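Local coordinates for protein 5'-methylthioadenosine nucleosidase / s-adenosylhomocysteine nucleosidase (Brucella melitensis bv. 1, PDB 4PR3) that belongs to the phosphorylase superfamily as a nucleosidase with an alpha/beta fold, forms a two-subunit assembly and holds adenine in a pocket, at residues 57-68 against 168-177; 88-96 against 158-166. One frame throughout, in Å; residues are numbered along the deposited sequence.

Contact 1 of 2, residues 57-68 against 168-177. With ADE (adenine), chain C.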
# COMPACT_ATOMS: atom_id res chain seq x y z
N GLY A 57 9.50 -5.72 2.91
CA GLY A 57 8.35 -6.60 2.99
C GLY A 57 7.76 -6.90 1.62
O GLY A 57 8.23 -6.39 0.60
N VAL A 58 6.72 -7.73 1.60
CA VAL A 58 6.16 -8.24 0.35
C VAL A 58 4.77 -7.67 0.06
O VAL A 58 3.89 -7.68 0.91
CB VAL A 58 6.09 -9.78 0.38
CG1 VAL A 58 5.33 -10.31 -0.82
CG2 VAL A 58 7.49 -10.38 0.45
N GLY A 59 4.59 -7.17 -1.16
CA GLY A 59 3.31 -6.63 -1.58
C GLY A 59 3.22 -5.13 -1.43
O GLY A 59 4.00 -4.53 -0.70
N PRO A 60 2.25 -4.51 -2.12
CA PRO A 60 2.08 -3.05 -2.14
C PRO A 60 1.79 -2.44 -0.77
O PRO A 60 2.32 -1.38 -0.47
CB PRO A 60 0.87 -2.86 -3.07
CG PRO A 60 0.86 -4.08 -3.93
CD PRO A 60 1.31 -5.19 -3.04
N VAL A 61 0.97 -3.09 0.05
CA VAL A 61 0.63 -2.55 1.36
C VAL A 61 1.81 -2.62 2.34
O VAL A 61 2.11 -1.64 3.03
CB VAL A 61 -0.61 -3.25 1.97
CG1 VAL A 61 -0.75 -2.90 3.45
CG2 VAL A 61 -1.85 -2.85 1.20
N GLU A 62 2.50 -3.76 2.37
CA GLU A 62 3.67 -3.91 3.23
C GLU A 62 4.77 -2.94 2.81
O GLU A 62 5.42 -2.33 3.66
CB GLU A 62 4.21 -5.35 3.19
CG GLU A 62 3.27 -6.37 3.81
CD GLU A 62 2.75 -5.94 5.16
OE1 GLU A 62 3.58 -5.62 6.04
OE2 GLU A 62 1.51 -5.90 5.34
N ALA A 63 4.97 -2.82 1.50
CA ALA A 63 5.99 -1.93 0.96
C ALA A 63 5.70 -0.47 1.27
O ALA A 63 6.60 0.28 1.66
CB ALA A 63 6.12 -2.13 -0.54
N ALA A 64 4.44 -0.07 1.09
CA ALA A 64 4.03 1.30 1.35
C ALA A 64 4.15 1.66 2.83
O ALA A 64 4.68 2.71 3.18
CB ALA A 64 2.62 1.53 0.87
N VAL A 65 3.67 0.77 3.70
CA VAL A 65 3.69 1.04 5.13
C VAL A 65 5.12 1.11 5.67
O VAL A 65 5.48 2.05 6.38
CB VAL A 65 2.87 -0.01 5.92
CG1 VAL A 65 3.11 0.13 7.42
CG2 VAL A 65 1.39 0.11 5.60
N ASN A 66 5.93 0.12 5.32
CA ASN A 66 7.31 0.06 5.81
C ASN A 66 8.21 1.18 5.30
O ASN A 66 9.01 1.72 6.06
CB ASN A 66 7.93 -1.31 5.51
CG ASN A 66 7.39 -2.41 6.39
OD1 ASN A 66 7.01 -2.17 7.54
ND2 ASN A 66 7.35 -3.63 5.86
N LEU A 67 8.10 1.52 4.03
CA LEU A 67 8.96 2.55 3.45
C LEU A 67 8.54 3.96 3.86
O LEU A 67 9.39 4.82 4.08
CB LEU A 67 9.04 2.43 1.93
CG LEU A 67 10.11 3.29 1.25
CD1 LEU A 67 11.50 3.01 1.82
CD2 LEU A 67 10.11 3.08 -0.26
N ALA A 68 7.23 4.20 3.96
CA ALA A 68 6.74 5.50 4.39
C ALA A 68 7.14 5.80 5.83
O ALA A 68 7.40 6.95 6.18
CB ALA A 68 5.23 5.59 4.23
N MSE A 168 5.72 -6.89 -7.21
CA MSE A 168 4.79 -6.62 -6.12
C MSE A 168 5.01 -5.36 -5.27
O MSE A 168 4.26 -5.13 -4.32
CB MSE A 168 4.65 -7.87 -5.27
CG MSE A 168 4.24 -9.05 -6.11
SE MSE A 168 4.36 -10.72 -5.17
CE MSE A 168 3.13 -10.29 -3.71
N GLU A 169 6.02 -4.57 -5.60
CA GLU A 169 6.52 -3.54 -4.68
C GLU A 169 6.61 -2.12 -5.26
O GLU A 169 6.07 -1.18 -4.69
CB GLU A 169 7.86 -3.94 -4.06
CG GLU A 169 7.73 -4.95 -2.93
CD GLU A 169 7.66 -6.38 -3.44
OE1 GLU A 169 8.41 -6.72 -4.38
OE2 GLU A 169 6.85 -7.16 -2.89
N THR A 170 7.35 -1.99 -6.35
CA THR A 170 7.87 -0.71 -6.84
C THR A 170 6.90 0.48 -6.83
O THR A 170 7.27 1.55 -6.37
CB THR A 170 8.45 -0.88 -8.25
OG1 THR A 170 9.44 -1.91 -8.23
CG2 THR A 170 9.08 0.42 -8.74
N TYR A 171 5.68 0.30 -7.33
CA TYR A 171 4.73 1.42 -7.35
C TYR A 171 4.44 1.94 -5.94
O TYR A 171 4.24 3.13 -5.74
CB TYR A 171 3.42 1.04 -8.05
CG TYR A 171 2.39 2.15 -8.02
CD1 TYR A 171 2.34 3.11 -9.03
CD2 TYR A 171 1.47 2.24 -6.98
CE1 TYR A 171 1.40 4.12 -9.00
CE2 TYR A 171 0.54 3.25 -6.94
CZ TYR A 171 0.50 4.19 -7.95
OH TYR A 171 -0.43 5.19 -7.90
N ALA A 172 4.41 1.03 -4.97
CA ALA A 172 4.20 1.42 -3.59
C ALA A 172 5.40 2.21 -3.07
O ALA A 172 5.24 3.14 -2.26
CB ALA A 172 3.95 0.20 -2.73
N CYS A 173 6.59 1.85 -3.53
CA CYS A 173 7.80 2.58 -3.16
C CYS A 173 7.76 3.99 -3.72
O CYS A 173 8.14 4.94 -3.05
CB CYS A 173 9.04 1.86 -3.69
SG CYS A 173 9.34 0.23 -2.96
N LEU A 174 7.29 4.10 -4.96
CA LEU A 174 7.22 5.38 -5.65
C LEU A 174 6.36 6.39 -4.90
O LEU A 174 6.78 7.52 -4.65
CB LEU A 174 6.67 5.19 -7.07
CG LEU A 174 6.60 6.48 -7.88
CD1 LEU A 174 7.99 7.10 -8.01
CD2 LEU A 174 6.01 6.23 -9.25
N ARG A 175 5.14 5.97 -4.55
CA ARG A 175 4.21 6.85 -3.86
C ARG A 175 4.76 7.28 -2.50
O ARG A 175 4.52 8.39 -2.05
CB ARG A 175 2.84 6.18 -3.70
CG ARG A 175 2.17 5.86 -5.02
CD ARG A 175 1.90 7.12 -5.84
NE ARG A 175 1.01 8.05 -5.14
CZ ARG A 175 1.35 9.27 -4.74
NH1 ARG A 175 2.57 9.73 -4.99
NH2 ARG A 175 0.47 10.03 -4.11
N ALA A 176 5.50 6.38 -1.87
CA ALA A 176 6.17 6.69 -0.61
C ALA A 176 7.27 7.73 -0.81
O ALA A 176 7.41 8.67 -0.02
CB ALA A 176 6.73 5.43 0.02
N CYS A 177 8.05 7.57 -1.87
CA CYS A 177 9.14 8.49 -2.18
C CYS A 177 8.61 9.86 -2.63
O CYS A 177 9.17 10.89 -2.27
CB CYS A 177 10.05 7.91 -3.26
SG CYS A 177 10.96 6.43 -2.76
N9 ADE C . 8.33 -11.09 -8.79
C8 ADE C . 9.01 -12.09 -9.43
N7 ADE C . 8.26 -12.81 -10.23
C5 ADE C . 7.00 -12.24 -10.10
C6 ADE C . 5.76 -12.55 -10.70
N6 ADE C . 5.58 -13.54 -11.57
N1 ADE C . 4.70 -11.79 -10.35
C2 ADE C . 4.88 -10.79 -9.48
N3 ADE C . 5.99 -10.41 -8.86
C4 ADE C . 7.03 -11.19 -9.22
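The flat carboxylate of Glu169 is gripped at OE2, on the anti lone pair, by the backbone N-H of Gly59 (N to OE2 2.8 Å), in a nearly straight bond of 176°. Beside it the puckered Pro60 ring sets CD 3.2 Å from the carbonyl oxygen of Met168. Together they join the starts of two helices in the alpha/beta fold of the phosphorylase superfamily. Gly59 and Glu169 are the N-cap residues of helices 60-76 and 170-180, so the carboxylate of one N-cap holds the amide of the other. A bend at chi2 (84°) turns the end of Glu169 back to reach it.

Beyond this junction the helix segments run side by side, their axes 8.0 Å apart and inclined by 29°. Small side chains permit the close approach: Ala172 CB points into the neighbouring helix and meets Ala63 CB at 3.9 Å, with Pro60 and Ala64 around it. One turn on, Ala176 faces Ala68, and Leu67 lays CD2 alongside Cys173 CB at 3.8 Å. Thr170 and Leu174, turned from helix 60-76, pack on strand 100-108, and Cys173 and Cys177 also touch strand 83-91. At the subunit interface, Arg175 and Glu62 form salt bridges with Glu62 and Arg175 of the second subunit.

Selenomethionine Met168 serves both the helix junction and the adenine pocket. Its chain bends at chi3 and brings CE obliquely onto Val58 CG1 at 3.6 Å, whereas its CG lies 3.5 Å from N3 of adenine.

Contact 2 of 2, residues 88-96 against 158-166; sequences GSAGSAKLP and YERIEADMV. With ADE (adenine), chain C; PO4 (phosphate ion), chain D.
One wall of the adenine pocket is built by a single antiparallel bridge, in which Gly91 of segment 88-96 forms a hydrogen-bonded pair with Val166 of strand 165-167. Gly91 N donates to Val166 O (3.1 Å) and Val166 N returns the bond to Gly91 O (2.9 Å). Adenine lies against this pair: Gly91 N is 3.2 Å from its N7, and Val166 CG2 also touches the base. Adenine is hydrogen-bonded to Val153 O and Asp192 OD2.

Past the bridge, the chain from Ser92 to Leu95 is tied down by the Ser92 hydroxyl. With chi1 at -173° OG stands anti to the backbone N, donates to Asp164 O at 2.6 Å and accepts from Leu95 N, an ST motif. A water links the same Asp164 O to Ala93 N. Ala93 covers one face of the Tyr158 ring in a CH-pi contact, its CB 3.9 Å from the centroid and only 12° off the normal, while the tyrosine's OH end reaches the Gly91 and Ser92 backbone near adenine. The Leu95 and Met165 side chains cross obliquely, CD1 of Leu95 to CE of Met165 3.5 Å, and both also rest on Tyr101.

On the exposed side, Lys94 extends beyond CG along the loop 161-164, whose Glu162 and Ala163 amides make weak bonds to a phosphate ion, probably from the crystallisation liquor. The ammonium group is held by backbone carbonyls: NZ bonds to Ile161 O at 3.2 Å from slightly outside the carbonyl plane, and to Ala163 O at 3.0 Å from well above it, 60° out of plane.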
# COMPACT_ATOMS: atom_id res chain seq x y z
N GLY A 88 15.04 -5.87 -7.05
CA GLY A 88 14.61 -7.22 -6.73
C GLY A 88 14.36 -7.99 -8.00
O GLY A 88 14.93 -7.67 -9.05
N SER A 89 13.51 -9.00 -7.94
CA SER A 89 13.20 -9.77 -9.14
C SER A 89 11.86 -9.34 -9.73
O SER A 89 11.13 -8.55 -9.14
CB SER A 89 13.19 -11.27 -8.83
OG SER A 89 12.19 -11.57 -7.87
N ALA A 90 11.54 -9.90 -10.90
CA ALA A 90 10.28 -9.64 -11.57
C ALA A 90 9.98 -10.78 -12.53
O ALA A 90 10.88 -11.47 -12.98
CB ALA A 90 10.35 -8.31 -12.32
N GLY A 91 8.70 -10.97 -12.85
CA GLY A 91 8.32 -11.91 -13.89
C GLY A 91 8.09 -11.23 -15.22
O GLY A 91 7.74 -10.05 -15.27
N SER A 92 8.29 -11.96 -16.32
CA SER A 92 7.87 -11.50 -17.63
C SER A 92 7.60 -12.66 -18.58
O SER A 92 8.35 -13.63 -18.60
CB SER A 92 8.95 -10.59 -18.24
OG SER A 92 8.49 -10.00 -19.44
N ALA A 93 6.54 -12.54 -19.38
CA ALA A 93 6.38 -13.43 -20.53
C ALA A 93 6.91 -12.77 -21.81
O ALA A 93 7.06 -13.43 -22.83
CB ALA A 93 4.92 -13.81 -20.69
N LYS A 94 7.14 -11.47 -21.74
CA LYS A 94 7.69 -10.71 -22.86
C LYS A 94 9.22 -10.69 -22.96
O LYS A 94 9.79 -10.81 -24.04
CB LYS A 94 7.13 -9.28 -22.84
CG LYS A 94 5.63 -9.22 -23.05
CD LYS A 94 5.08 -7.84 -22.70
CE LYS A 94 3.59 -7.77 -22.97
NZ LYS A 94 3.00 -6.49 -22.48
N LEU A 95 9.87 -10.50 -21.82
CA LEU A 95 11.32 -10.27 -21.78
C LEU A 95 12.16 -11.54 -21.60
O LEU A 95 11.72 -12.50 -20.96
CB LEU A 95 11.66 -9.22 -20.72
CG LEU A 95 11.17 -7.82 -21.08
CD1 LEU A 95 11.43 -6.84 -19.96
CD2 LEU A 95 11.82 -7.33 -22.36
N PRO A 96 13.38 -11.53 -22.16
CA PRO A 96 14.37 -12.60 -21.97
C PRO A 96 14.59 -12.92 -20.49
O PRO A 96 14.74 -12.00 -19.67
CB PRO A 96 15.65 -11.99 -22.55
CG PRO A 96 15.17 -11.07 -23.60
CD PRO A 96 13.86 -10.52 -23.12
N TYR A 158 -0.54 -12.01 -17.21
CA TYR A 158 0.14 -11.91 -18.51
C TYR A 158 -0.49 -11.09 -19.65
O TYR A 158 -0.43 -9.87 -19.63
CB TYR A 158 0.93 -13.17 -18.89
CG TYR A 158 2.16 -13.26 -18.00
CD1 TYR A 158 2.83 -12.11 -17.59
CD2 TYR A 158 2.62 -14.48 -17.51
CE1 TYR A 158 3.93 -12.16 -16.77
CE2 TYR A 158 3.73 -14.55 -16.68
CZ TYR A 158 4.38 -13.38 -16.31
OH TYR A 158 5.48 -13.43 -15.48
N GLU A 159 -1.04 -11.75 -20.66
CA GLU A 159 -1.67 -11.03 -21.77
C GLU A 159 -2.70 -9.96 -21.35
O GLU A 159 -3.06 -9.10 -22.15
CB GLU A 159 -2.28 -12.00 -22.78
CG GLU A 159 -1.24 -12.76 -23.60
CD GLU A 159 -0.23 -11.83 -24.27
OE1 GLU A 159 -0.64 -10.74 -24.73
OE2 GLU A 159 0.96 -12.19 -24.34
N ARG A 160 -3.16 -10.01 -20.10
CA ARG A 160 -3.95 -8.91 -19.54
C ARG A 160 -3.07 -7.77 -18.98
O ARG A 160 -3.58 -6.76 -18.51
CB ARG A 160 -4.91 -9.41 -18.46
CG ARG A 160 -6.24 -9.91 -19.00
CD ARG A 160 -7.03 -10.73 -17.97
NE ARG A 160 -7.37 -9.96 -16.77
CZ ARG A 160 -6.76 -10.09 -15.60
NH1 ARG A 160 -5.77 -10.95 -15.45
NH2 ARG A 160 -7.15 -9.35 -14.56
N ILE A 161 -1.75 -7.95 -19.04
CA ILE A 161 -0.81 -6.94 -18.54
C ILE A 161 -0.10 -6.21 -19.68
O ILE A 161 0.58 -6.82 -20.49
CB ILE A 161 0.26 -7.58 -17.63
CG1 ILE A 161 -0.39 -8.42 -16.52
CG2 ILE A 161 1.18 -6.52 -17.04
CD1 ILE A 161 -1.30 -7.63 -15.60
N GLU A 162 -0.25 -4.89 -19.73
CA GLU A 162 0.34 -4.08 -20.80
C GLU A 162 1.85 -3.87 -20.61
O GLU A 162 2.59 -3.75 -21.58
CB GLU A 162 -0.35 -2.72 -20.90
CG GLU A 162 -1.87 -2.77 -20.89
CD GLU A 162 -2.47 -3.18 -22.23
OE1 GLU A 162 -1.70 -3.49 -23.16
OE2 GLU A 162 -3.71 -3.20 -22.34
N ALA A 163 2.29 -3.84 -19.35
CA ALA A 163 3.69 -3.60 -19.03
C ALA A 163 4.58 -4.76 -19.47
O ALA A 163 4.09 -5.87 -19.70
CB ALA A 163 3.85 -3.33 -17.54
N ASP A 164 5.87 -4.50 -19.60
CA ASP A 164 6.84 -5.52 -20.00
C ASP A 164 7.06 -6.56 -18.91
O ASP A 164 7.25 -7.74 -19.20
CB ASP A 164 8.18 -4.89 -20.36
CG ASP A 164 8.10 -3.96 -21.55
OD1 ASP A 164 7.16 -4.13 -22.36
OD2 ASP A 164 8.97 -3.07 -21.67
N MSE A 165 7.05 -6.12 -17.66
CA MSE A 165 7.33 -7.00 -16.53
C MSE A 165 6.46 -6.68 -15.32
O MSE A 165 5.82 -5.62 -15.27
CB MSE A 165 8.82 -6.93 -16.15
CG MSE A 165 9.40 -5.53 -16.21
SE MSE A 165 11.19 -5.38 -15.46
CE MSE A 165 12.14 -6.60 -16.58
N VAL A 166 6.42 -7.59 -14.35
CA VAL A 166 5.55 -7.44 -13.19
C VAL A 166 6.30 -7.61 -11.86
O VAL A 166 7.19 -8.46 -11.75
CB VAL A 166 4.36 -8.43 -13.23
CG1 VAL A 166 3.49 -8.18 -14.45
CG2 VAL A 166 4.86 -9.87 -13.23
N9 ADE C . 8.33 -11.09 -8.79
C8 ADE C . 9.01 -12.09 -9.43
N7 ADE C . 8.26 -12.81 -10.23
C5 ADE C . 7.00 -12.24 -10.10
C6 ADE C . 5.76 -12.55 -10.70
N6 ADE C . 5.58 -13.54 -11.57
N1 ADE C . 4.70 -11.79 -10.35
C2 ADE C . 4.88 -10.79 -9.48
N3 ADE C . 5.99 -10.41 -8.86
C4 ADE C . 7.03 -11.19 -9.22
P PO4 D . -0.79 -2.76 -16.57
O1 PO4 D . -1.26 -1.81 -15.50
O2 PO4 D . -0.53 -4.11 -15.95
O3 PO4 D . -1.86 -2.89 -17.64
O4 PO4 D . 0.49 -2.23 -17.19
O HOH W 1 5.19 -9.93 -19.51

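Contact 1 is buried core at the subunit interface, whereas contact 2 runs from the buried pocket wall to an exposed surface loop; the centres of the two contacts are about 19 Å apart. Their elements are consecutive in the chain: helix 60-76 leads to strand 83-91, and strand 165-167 to helix 170-180, and both contacts touch adenine. Their chemistry follows their place. Between the helices, alanine, leucine and cysteine pack closely, with one carboxylate bond at the N-terminal ends. Between the strand and loop residues, backbone pairing, a serine hydroxyl, a bridging water and a lysine bonded to carbonyls do most of the joining, with smaller apolar and aromatic contacts beside them.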